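5-formyl-3-hydroxy-2-methylpyridine 4-carboxylate 5-dehydrogenase (Mesorhizobium japonicum MAFF 303099, PDB 4OM8) catalyses the NAD(+)-dependent oxidation of a pyridine aldehyde in vitamin B6 degradation and can also reduce the same substrate with NADH. Local coordinates at the interface of chains A and B. Residues are numbered along the deposited sequence; one frame, centred on the assembly and turned at random. Chains: chain A/B, 5-formyl-3-hydroxy-2-methylpyridine 4-carboxylate 5-dehydrogenase.

The interface of chains A and B. Residues chain A 213, 217, 273, 280, 282, 294; chain B 227, 230-231, 234-235.
Helix 229-236 of chain B docks by its N-terminal turn onto the carboxylate of A:Asp213, which projects from helix 209-226. With CG anti to the carbonyl carbon (chi1 -80°), the carboxylate takes both amides in a fork: OD1 accepts from B:Met230 N at 2.7 Å and OD2 from B:Ala231 N at 2.9 Å, each through its syn lone pair. The carboxylate thus caps the start of the helix, and its charge, if ionised, would probably be stabilised by the helix dipole. An alanine here would remove both acceptors and would probably loosen the seating of this helix. Farther along, B:Asp234 OD2 is gripped twice, by A:Phe280 N on its syn side and by A:Tyr282 OH, 2.6 Å away, on its anti side; the tyrosine ring stands nearly perpendicular to the carboxylate, 80° between planes. A:Ile273 N reaches B:Asp234 O from above the carbonyl plane, while its own CD1 lies over the centre of the A:Tyr282 ring. From CB, A:Arg294 runs extended: CG and CD pass B:Ile227 CG1, NE stays beside it at 3.8 Å, and B:Ile227 CG2 covers one guanidinium face. At the tip NH1 meets B:Met235 SD at 3.3 Å and NH2 nears B:Ala231 CB. NH1 and NH2 both bond a water at the guanidinium edge, in its plane; the same water links A:Tyr282 OH to B:Ala231 O, whose distance from the water oxygen is 2.8 Å. Repeated by two-fold symmetry, this helix-capping patch helps hold the homodimer together.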
ATOM      1  N   ASP A 213       6.206  -9.798  -2.234  1.00  9.19           N
ATOM      2  CA  ASP A 213       6.620  -8.459  -1.843  1.00 10.18           C
ATOM      3  C   ASP A 213       6.878  -7.557  -3.054  1.00 10.29           C
ATOM      4  O   ASP A 213       6.451  -6.411  -3.059  1.00 10.43           O
ATOM      5  CB  ASP A 213       7.847  -8.526  -0.935  1.00 11.72           C
ATOM      6  CG  ASP A 213       7.475  -8.863   0.502  1.00 12.41           C
ATOM      7  OD1 ASP A 213       6.286  -9.177   0.751  1.00 11.93           O
ATOM      8  OD2 ASP A 213       8.371  -8.814   1.375  1.00 13.86           O
ATOM      9  N   SER A 217       4.496  -4.393  -3.166  1.00  8.26           N
ATOM     10  CA  SER A 217       5.180  -3.111  -3.035  1.00  9.23           C
ATOM     11  C   SER A 217       4.984  -2.233  -4.257  1.00  9.72           C
ATOM     12  O   SER A 217       4.656  -1.050  -4.142  1.00  9.94           O
ATOM     13  CB  SER A 217       6.672  -3.308  -2.793  1.00  9.00           C
ATOM     14  OG  SER A 217       6.894  -3.707  -1.447  1.00  9.83           O
ATOM     15  N   ILE A 273      12.908 -10.217  12.068  1.00 17.06           N
ATOM     16  CA  ILE A 273      14.160  -9.495  12.300  1.00 19.02           C
ATOM     17  C   ILE A 273      14.738  -9.797  13.677  1.00 17.79           C
ATOM     18  O   ILE A 273      15.942 -10.045  13.803  1.00 23.15           O
ATOM     19  CB  ILE A 273      13.965  -7.972  12.162  1.00 18.95           C
ATOM     20  CG1 ILE A 273      13.470  -7.638  10.759  1.00 22.72           C
ATOM     21  CG2 ILE A 273      15.271  -7.244  12.431  1.00 21.95           C
ATOM     22  CD1 ILE A 273      14.511  -7.802   9.725  1.00 28.80           C
ATOM     23  N   PHE A 280      11.913 -14.246   5.893  1.00 15.98           N
ATOM     24  CA  PHE A 280      13.219 -14.231   5.262  1.00 17.44           C
ATOM     25  C   PHE A 280      14.320 -14.425   6.288  1.00 15.69           C
ATOM     26  O   PHE A 280      14.081 -14.490   7.492  1.00 18.01           O
ATOM     27  CB  PHE A 280      13.437 -12.923   4.497  1.00 13.80           C
ATOM     28  CG  PHE A 280      12.369 -12.641   3.496  1.00 12.67           C
ATOM     29  CD1 PHE A 280      12.241 -13.437   2.364  1.00 16.73           C
ATOM     30  CD2 PHE A 280      11.477 -11.599   3.680  1.00 12.16           C
ATOM     31  CE1 PHE A 280      11.240 -13.192   1.431  1.00 15.81           C
ATOM     32  CE2 PHE A 280      10.476 -11.347   2.744  1.00 15.71           C
ATOM     33  CZ  PHE A 280      10.365 -12.150   1.614  1.00 16.11           C
ATOM     34  N   TYR A 282      18.106 -13.114   7.850  1.00 18.40           N
ATOM     35  CA  TYR A 282      18.877 -11.893   8.059  1.00 16.28           C
ATOM     36  C   TYR A 282      20.170 -12.136   8.817  1.00 20.08           C
ATOM     37  O   TYR A 282      20.179 -12.859   9.810  1.00 18.37           O
ATOM     38  CB  TYR A 282      18.052 -10.861   8.835  1.00 19.44           C
ATOM     39  CG  TYR A 282      16.675 -10.611   8.260  1.00 17.91           C
ATOM     40  CD1 TYR A 282      15.586 -11.377   8.652  1.00 15.50           C
ATOM     41  CD2 TYR A 282      16.466  -9.601   7.336  1.00 16.08           C
ATOM     42  CE1 TYR A 282      14.331 -11.158   8.121  1.00 14.89           C
ATOM     43  CE2 TYR A 282      15.213  -9.370   6.803  1.00 14.22           C
ATOM     44  CZ  TYR A 282      14.150 -10.146   7.207  1.00 16.10           C
ATOM     45  OH  TYR A 282      12.905  -9.909   6.670  1.00 15.33           O
ATOM     46  N   ARG A 294      15.871   1.637   4.767  1.00 13.23           N
ATOM     47  CA  ARG A 294      14.437   1.859   4.845  1.00 11.78           C
ATOM     48  C   ARG A 294      14.121   3.235   5.420  1.00 11.70           C
ATOM     49  O   ARG A 294      13.231   3.930   4.918  1.00 13.51           O
ATOM     50  CB  ARG A 294      13.766   0.752   5.668  1.00 12.62           C
ATOM     51  CG  ARG A 294      13.760  -0.586   4.926  1.00 11.65           C
ATOM     52  CD  ARG A 294      13.481  -1.760   5.876  1.00 13.51           C
ATOM     53  NE  ARG A 294      13.280  -2.987   5.120  1.00 13.62           N
ATOM     54  CZ  ARG A 294      13.100  -4.193   5.657  1.00 13.51           C
ATOM     55  NH1 ARG A 294      13.140  -4.349   6.971  1.00 12.79           N
ATOM     56  NH2 ARG A 294      12.915  -5.248   4.870  1.00 14.39           N
TER
ATOM     57  N   ILE B 227       8.679  -1.355   2.063  1.00 11.45           N
ATOM     58  CA  ILE B 227       8.805  -2.628   2.756  1.00 10.19           C
ATOM     59  C   ILE B 227       7.620  -3.532   2.411  1.00 10.58           C
ATOM     60  O   ILE B 227       6.521  -3.279   2.874  1.00 13.41           O
ATOM     61  CB  ILE B 227       8.840  -2.427   4.287  1.00 12.80           C
ATOM     62  CG1 ILE B 227       9.907  -1.399   4.682  1.00 14.46           C
ATOM     63  CG2 ILE B 227       9.097  -3.765   4.986  1.00 15.68           C
ATOM     64  CD1 ILE B 227       9.624  -0.722   6.014  1.00 19.09           C
ATOM     65  N   MET B 230       5.645  -9.341   3.413  1.00 10.57           N
ATOM     66  CA  MET B 230       6.338 -10.420   4.115  1.00 11.14           C
ATOM     67  C   MET B 230       7.495  -9.830   4.925  1.00 11.19           C
ATOM     68  O   MET B 230       7.699 -10.176   6.092  1.00 11.60           O
ATOM     69  CB  MET B 230       6.822 -11.487   3.127  1.00 12.02           C
ATOM     70  CG  MET B 230       5.689 -12.186   2.356  1.00 11.80           C
ATOM     71  SD  MET B 230       4.492 -13.040   3.433  1.00 15.36           S
ATOM     72  CE  MET B 230       3.135 -11.898   3.375  1.00 15.23           C
ATOM     73  N   ALA B 231       8.233  -8.915   4.307  1.00 11.25           N
ATOM     74  CA  ALA B 231       9.286  -8.165   5.006  1.00  8.93           C
ATOM     75  C   ALA B 231       8.742  -7.370   6.180  1.00 10.98           C
ATOM     76  O   ALA B 231       9.407  -7.247   7.211  1.00 10.49           O
ATOM     77  CB  ALA B 231      10.014  -7.234   4.024  1.00 10.85           C
ATOM     78  N   ASP B 234       8.156  -9.539   9.115  1.00 10.95           N
ATOM     79  CA  ASP B 234       9.433  -9.788   9.784  1.00 12.24           C
ATOM     80  C   ASP B 234       9.852  -8.607  10.665  1.00 14.18           C
ATOM     81  O   ASP B 234      10.448  -8.807  11.716  1.00 14.73           O
ATOM     82  CB  ASP B 234      10.531 -10.100   8.767  1.00 10.20           C
ATOM     83  CG  ASP B 234      10.458 -11.516   8.251  1.00 12.81           C
ATOM     84  OD1 ASP B 234       9.634 -12.314   8.773  1.00 12.59           O
ATOM     85  OD2 ASP B 234      11.233 -11.813   7.324  1.00 14.64           O
ATOM     86  N   MET B 235       9.536  -7.381  10.248  1.00 12.13           N
ATOM     87  CA  MET B 235       9.863  -6.204  11.052  1.00 14.16           C
ATOM     88  C   MET B 235       8.993  -6.109  12.294  1.00 15.42           C
ATOM     89  O   MET B 235       9.481  -5.792  13.378  1.00 17.71           O
ATOM     90  CB  MET B 235       9.695  -4.922  10.240  1.00 16.60           C
ATOM     91  CG  MET B 235      10.696  -4.725   9.145  0.68 17.62           C
ATOM     92  SD  MET B 235      10.266  -3.226   8.255  0.36 13.95           S
ATOM     93  CE  MET B 235      10.034  -2.134   9.636  1.00 14.80           C
TER
HETATM   94  O   HOH W   1      12.165  -7.172   7.016  1.00 11.95           O